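Local coordinates for protein TRAP dicarboxylate transporter, DctP subunit (Sulfurospirillum deleyianum, PDB 4OVS) that binds succinate and, as a solute-binding protein of the TRAP family, probably delivers such dicarboxylates to the membrane part of its transporter, at residues 104-107 with 108-111; 196-200 with 201-205; 238-241 with 242-246. All coordinates share one frame; numbering follows the deposited sequence.

Interaction 1. Residues 104-107 with 108-111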
# COMPACT_ATOMS: atom_id res chain seq x y z
N PHE A 104 -9.72 -5.31 -1.96
CA PHE A 104 -8.94 -4.97 -0.77
C PHE A 104 -8.89 -3.44 -0.48
O PHE A 104 -8.45 -3.01 0.58
CB PHE A 104 -7.52 -5.49 -0.95
CG PHE A 104 -7.41 -6.98 -1.14
CD1 PHE A 104 -8.40 -7.84 -0.71
CD2 PHE A 104 -6.27 -7.53 -1.72
CE1 PHE A 104 -8.28 -9.22 -0.86
CE2 PHE A 104 -6.14 -8.92 -1.89
CZ PHE A 104 -7.14 -9.75 -1.45
N ASP A 105 -9.35 -2.62 -1.42
CA ASP A 105 -9.48 -1.17 -1.24
C ASP A 105 -10.83 -0.74 -0.67
O ASP A 105 -10.99 0.40 -0.28
CB ASP A 105 -9.37 -0.46 -2.59
CG ASP A 105 -7.97 -0.23 -3.01
OD1 ASP A 105 -7.04 -0.47 -2.20
OD2 ASP A 105 -7.80 0.20 -4.17
N LEU A 106 -11.81 -1.63 -0.67
CA LEU A 106 -13.15 -1.22 -0.23
C LEU A 106 -13.11 -0.69 1.19
O LEU A 106 -12.45 -1.25 2.05
CB LEU A 106 -14.12 -2.38 -0.32
CG LEU A 106 -14.48 -2.83 -1.72
CD1 LEU A 106 -15.16 -4.21 -1.66
CD2 LEU A 106 -15.37 -1.77 -2.41
N PRO A 107 -13.80 0.42 1.44
CA PRO A 107 -13.72 1.01 2.78
C PRO A 107 -14.33 0.13 3.87
O PRO A 107 -15.44 -0.35 3.73
CB PRO A 107 -14.45 2.34 2.63
CG PRO A 107 -15.20 2.27 1.34
CD PRO A 107 -14.44 1.31 0.47
N PHE A 108 -13.57 -0.11 4.92
CA PHE A 108 -14.01 -0.91 6.06
C PHE A 108 -14.23 -2.40 5.77
O PHE A 108 -14.88 -3.07 6.56
CB PHE A 108 -15.27 -0.33 6.68
CG PHE A 108 -15.06 1.02 7.29
CD1 PHE A 108 -14.53 1.14 8.55
CD2 PHE A 108 -15.36 2.16 6.58
CE1 PHE A 108 -14.30 2.39 9.13
CE2 PHE A 108 -15.14 3.43 7.15
CZ PHE A 108 -14.61 3.54 8.42
N ILE A 109 -13.65 -2.92 4.70
CA ILE A 109 -13.81 -4.34 4.38
C ILE A 109 -13.08 -5.25 5.40
O ILE A 109 -13.56 -6.33 5.76
CB ILE A 109 -13.40 -4.66 2.91
CG1 ILE A 109 -13.76 -6.10 2.53
CG2 ILE A 109 -11.93 -4.47 2.68
CD1 ILE A 109 -15.02 -6.25 1.74
N PHE A 110 -11.93 -4.81 5.90
CA PHE A 110 -11.16 -5.61 6.85
C PHE A 110 -11.40 -5.10 8.29
O PHE A 110 -11.19 -3.91 8.55
CB PHE A 110 -9.65 -5.56 6.55
CG PHE A 110 -9.24 -6.21 5.23
CD1 PHE A 110 -9.33 -7.59 5.05
CD2 PHE A 110 -8.78 -5.45 4.19
CE1 PHE A 110 -8.96 -8.19 3.83
CE2 PHE A 110 -8.43 -6.04 2.97
CZ PHE A 110 -8.53 -7.42 2.79
N ARG A 111 -11.79 -6.00 9.20
CA ARG A 111 -12.15 -5.65 10.58
C ARG A 111 -10.94 -5.38 11.42
O ARG A 111 -11.01 -4.62 12.37
CB ARG A 111 -12.87 -6.80 11.26
CG ARG A 111 -14.13 -7.23 10.62
CD ARG A 111 -14.87 -8.19 11.51
NE ARG A 111 -14.14 -9.43 11.78
CZ ARG A 111 -14.04 -10.45 10.92
NH1 ARG A 111 -14.58 -10.39 9.71
NH2 ARG A 111 -13.38 -11.55 11.27
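Phe104 and Phe110 form the aromatic part of this local contact, one just ahead of and the other just beyond a type II beta turn that runs from Leu106 to Ile109. The ring atom CZ of Phe110 approaches CD1 of Phe104 to 3.5 Å, and that CD1 lies at the edge of the Phe110 ring, near its plane. The two rings meet obliquely, with planes 45° apart and centroids separated by 5.8 Å. Phe110 reaches back across the turn because its CG is anti to the carbonyl carbon (chi1 -66°), which also lays CE2 3.9 Å from Phe104 CA. Phe91 meets the Phe104 ring edge-to-face, while Val119 of helix 113-120 touches both phenylalanines.

Aliphatic packing follows the turn itself. The branch ends of Leu106 and Ile109 meet at CD1 to CD1, 4.0 Å apart. Next to them, Pro107 CB is 4.1 Å from Phe108 CD2, and the Phe108 ring continues outward onto helix 299-310, where it touches Trp305.

Polar interaction across the turn is slight: Ile109 N donates a weak hydrogen bond to Leu106 O at 3.4 Å. The CG2 methyl of Ile109 lies against the same Leu106 O, at 3.3 Å. Pro107 occupies the second position, which suits its restricted phi, and Phe108 takes the third with a positive phi of 67°, more often adopted there by glycine or asparagine. Pro107 O is hydrogen-bonded to Tyr313 OH.

With one weak bond closing it, the turn probably owes its shape mainly to proline geometry and to largely buried apolar side chains, which pack this loop against helices 113-120 and 299-310.

Interaction 2. Residues 196-200 with 201-205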
# COMPACT_ATOMS: atom_id res chain seq x y z
N TYR A 196 3.88 14.76 -1.55
CA TYR A 196 4.38 15.77 -0.64
C TYR A 196 4.35 17.18 -1.26
O TYR A 196 3.85 18.15 -0.67
CB TYR A 196 5.81 15.42 -0.24
CG TYR A 196 6.50 16.54 0.55
CD1 TYR A 196 7.02 17.66 -0.07
CD2 TYR A 196 6.61 16.44 1.90
CE1 TYR A 196 7.64 18.67 0.67
CE2 TYR A 196 7.21 17.43 2.65
CZ TYR A 196 7.73 18.53 2.03
OH TYR A 196 8.32 19.48 2.82
N SER A 197 4.88 17.29 -2.46
CA SER A 197 4.90 18.53 -3.19
C SER A 197 3.46 19.02 -3.46
O SER A 197 3.13 20.17 -3.20
CB SER A 197 5.67 18.32 -4.48
OG SER A 197 6.01 19.55 -5.08
N ALA A 198 2.60 18.13 -3.94
CA ALA A 198 1.17 18.49 -4.13
C ALA A 198 0.46 18.98 -2.84
O ALA A 198 -0.33 19.90 -2.89
CB ALA A 198 0.40 17.33 -4.77
N LEU A 199 0.75 18.38 -1.69
CA LEU A 199 0.18 18.88 -0.43
C LEU A 199 0.83 20.23 -0.05
O LEU A 199 0.17 21.20 0.37
CB LEU A 199 0.36 17.85 0.68
CG LEU A 199 -0.33 16.49 0.56
CD1 LEU A 199 0.16 15.56 1.62
CD2 LEU A 199 -1.85 16.65 0.65
N GLN A 200 2.14 20.33 -0.23
CA GLN A 200 2.83 21.55 0.08
C GLN A 200 2.38 22.76 -0.73
O GLN A 200 2.39 23.88 -0.23
CB GLN A 200 4.33 21.39 -0.12
CG GLN A 200 5.10 22.62 0.36
CD GLN A 200 6.56 22.42 0.23
OE1 GLN A 200 7.28 22.33 1.22
NE2 GLN A 200 7.04 22.34 -1.01
N GLN A 201 2.00 22.52 -1.99
CA GLN A 201 1.68 23.59 -2.95
C GLN A 201 0.18 23.84 -3.10
O GLN A 201 -0.23 24.60 -3.96
CB GLN A 201 2.28 23.26 -4.33
CG GLN A 201 3.79 23.25 -4.34
CD GLN A 201 4.35 24.64 -4.04
OE1 GLN A 201 4.93 24.90 -2.97
NE2 GLN A 201 4.17 25.55 -4.98
N GLY A 202 -0.64 23.15 -2.31
CA GLY A 202 -2.09 23.31 -2.35
C GLY A 202 -2.81 22.67 -3.51
O GLY A 202 -4.01 22.91 -3.72
N VAL A 203 -2.11 21.84 -4.28
CA VAL A 203 -2.75 21.21 -5.44
C VAL A 203 -3.91 20.32 -5.00
O VAL A 203 -4.90 20.22 -5.71
CB VAL A 203 -1.76 20.38 -6.28
CG1 VAL A 203 -2.51 19.56 -7.35
CG2 VAL A 203 -0.73 21.29 -6.91
N VAL A 204 -3.76 19.68 -3.84
CA VAL A 204 -4.85 18.98 -3.15
C VAL A 204 -4.90 19.44 -1.68
O VAL A 204 -3.89 19.95 -1.16
CB VAL A 204 -4.71 17.46 -3.21
CG1 VAL A 204 -4.86 16.94 -4.64
CG2 VAL A 204 -3.39 17.02 -2.63
N ASP A 205 -6.06 19.29 -1.04
CA ASP A 205 -6.21 19.66 0.37
C ASP A 205 -5.73 18.56 1.31
O ASP A 205 -5.10 18.84 2.32
CB ASP A 205 -7.68 19.98 0.67
CG ASP A 205 -8.21 21.10 -0.18
OD1 ASP A 205 -7.53 22.15 -0.32
OD2 ASP A 205 -9.32 20.92 -0.71
O HOH W 1 -2.40 21.50 0.59
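Ala198 and Val203 bracket the C-terminal end of helix 195-200, which finishes in a Schellman motif with Gly202 in the positive-phi position (phi 76°).

Backbone hydrogen bonds define the cap. Val203 N reaches back to Ala198 O at 3.0 Å, and nested inside that bond Gly202 N points to Leu199 O at 3.4 Å; both are weak. Ahead of them, Gln201 N donates to Ser197 O at 2.9 Å and continues the helical pattern. The turn thus finds acceptors for three successive N-H groups as the chain leaves the helix.

Apolar contacts run alongside these bonds. Ala198 CB meets Val203 CB at 4.0 Å, the pairing across the cap that commonly accompanies a Schellman ending. A little further on, Leu199 CD2 packs against Val204 CG2 at 3.6 Å, the two side chains passing at a slant. With CG1 of Val204 anti to the carbonyl carbon (chi1 -67°), CG2 falls between the backbone N and that carbon and faces the leucine. On the exposed side, Gln200 and Gln201 run alongside each other with their amide planes turned 82° apart.

The cap leads directly into strand 206-209, next to a residue of the succinate site: the side chains of Val204 and Arg169 are about 4 Å apart. Asp205 turns to other partners, a salt bridge with Lys154 and a hydrogen bond from Lys167 N.

A water ties the outgoing chain to the helix end, donating one hydrogen to Leu199 O at 2.6 Å and the other to Val204 O at 2.8 Å.

Interaction 3. Residues 238-241 with 242-246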
# COMPACT_ATOMS: atom_id res chain seq x y z
N VAL A 238 4.05 -8.78 -3.61
CA VAL A 238 5.38 -8.84 -4.21
C VAL A 238 5.24 -9.55 -5.54
O VAL A 238 4.63 -10.63 -5.63
CB VAL A 238 6.37 -9.60 -3.29
CG1 VAL A 238 7.77 -9.72 -3.90
CG2 VAL A 238 6.45 -8.93 -1.94
N ILE A 239 5.77 -8.90 -6.58
CA ILE A 239 5.83 -9.49 -7.91
C ILE A 239 7.19 -9.45 -8.55
O ILE A 239 8.02 -8.60 -8.25
CB ILE A 239 4.88 -8.83 -8.89
CG1 ILE A 239 5.13 -7.32 -8.91
CG2 ILE A 239 3.43 -9.16 -8.54
CD1 ILE A 239 4.44 -6.67 -10.05
N MSE A 240 7.41 -10.38 -9.48
CA MSE A 240 8.65 -10.42 -10.23
C MSE A 240 8.39 -10.35 -11.72
O MSE A 240 7.30 -10.65 -12.20
CB MSE A 240 9.46 -11.67 -9.90
CG MSE A 240 9.75 -11.92 -8.47
SE MSE A 240 11.25 -13.18 -8.20
CE MSE A 240 10.36 -14.88 -8.68
N SER A 241 9.40 -9.91 -12.45
CA SER A 241 9.34 -9.88 -13.91
C SER A 241 9.38 -11.32 -14.43
O SER A 241 10.30 -12.09 -14.13
CB SER A 241 10.50 -9.09 -14.50
OG SER A 241 10.60 -9.30 -15.90
N GLU A 242 8.37 -11.69 -15.18
CA GLU A 242 8.30 -13.02 -15.77
C GLU A 242 9.49 -13.36 -16.71
O GLU A 242 9.97 -14.51 -16.73
CB GLU A 242 6.98 -13.12 -16.54
CG GLU A 242 6.63 -14.46 -17.05
CD GLU A 242 5.23 -14.44 -17.62
OE1 GLU A 242 4.28 -14.79 -16.87
OE2 GLU A 242 5.09 -14.05 -18.80
N SER A 243 9.98 -12.40 -17.49
CA SER A 243 11.06 -12.71 -18.42
C SER A 243 12.40 -12.73 -17.69
O SER A 243 13.26 -13.56 -17.98
CB SER A 243 11.04 -11.75 -19.62
OG SER A 243 11.10 -10.42 -19.19
N PHE A 244 12.57 -11.85 -16.70
CA PHE A 244 13.70 -11.99 -15.79
C PHE A 244 13.69 -13.39 -15.13
O PHE A 244 14.69 -14.09 -15.14
CB PHE A 244 13.72 -10.88 -14.71
CG PHE A 244 14.46 -11.27 -13.45
CD1 PHE A 244 15.85 -11.22 -13.39
CD2 PHE A 244 13.77 -11.68 -12.32
CE1 PHE A 244 16.52 -11.58 -12.22
CE2 PHE A 244 14.42 -12.07 -11.16
CZ PHE A 244 15.80 -12.02 -11.11
N TRP A 245 12.56 -13.80 -14.57
CA TRP A 245 12.52 -15.07 -13.86
C TRP A 245 12.74 -16.26 -14.82
O TRP A 245 13.38 -17.25 -14.47
CB TRP A 245 11.19 -15.24 -13.14
CG TRP A 245 11.17 -16.31 -12.08
CD1 TRP A 245 10.31 -17.38 -12.00
CD2 TRP A 245 12.03 -16.42 -10.93
NE1 TRP A 245 10.58 -18.13 -10.89
CE2 TRP A 245 11.62 -17.56 -10.21
CE3 TRP A 245 13.09 -15.67 -10.44
CZ2 TRP A 245 12.24 -17.98 -9.04
CZ3 TRP A 245 13.71 -16.07 -9.26
CH2 TRP A 245 13.28 -17.20 -8.57
N LYS A 246 12.21 -16.15 -16.03
CA LYS A 246 12.37 -17.21 -17.03
C LYS A 246 13.85 -17.47 -17.30
O LYS A 246 14.30 -18.61 -17.35
CB LYS A 246 11.65 -16.83 -18.33
CG LYS A 246 11.66 -17.92 -19.42
CD LYS A 246 10.23 -18.27 -19.88
CE LYS A 246 10.21 -19.39 -20.89
NZ LYS A 246 10.71 -18.97 -22.23
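Met240, modelled as selenomethionine, directs its side chain from the end of strand 233-241 onto Trp245 in the first turn of helix 242-247. CB starts out toward the helix, and CG, anti to the carbonyl carbon (chi1 -53°), carries the chain on to SE. That atom lies over the indole, 4.2 Å from the centroid of the six-membered ring, in a Met-aromatic contact; it also reaches the edge of the Phe244 ring, 4.5 Å from CE2. A bend at chi3 (-75°) then places CE over the centre of the six-membered ring, though its modelled spacing is too short to trust.

Ser241 is the N-cap: its OG accepts a weak bond from Phe244 N at 3.3 Å and is also hydrogen-bonded to Leu79 O. Trp245 N donates to Ser241 O at 2.9 Å, closing the first helical turn. Replacing Trp245 by an alanine is likely to take away the indole face under SE and leave the Met240 tip freer to turn.

The axes of strand 238-241 and helix 242-246 run at 67° to each other and come within 5.6 Å, with Met240 also against Val138 and Leu140 of strand 137-152 and Trp245 against Val256 and Leu257 of helix 253-289.

From the N terminus, the three contacts follow one another in series, and none nests within or crosses another. Interaction 1 closes a turn in the loop between strand 86-87 and helix 113-120. Interaction 2 comes next, ending helix 195-200 and passing the chain to strand 206-209. Interaction 3 links strand 233-241 to the short helix that precedes helix 253-289. They do not touch, and their centres are about 26 to 35 Å apart. The strands that interaction 2 leads into and interaction 3 starts from both pair with strand 137-152, so one mixed sheet connects these two distant helix ends.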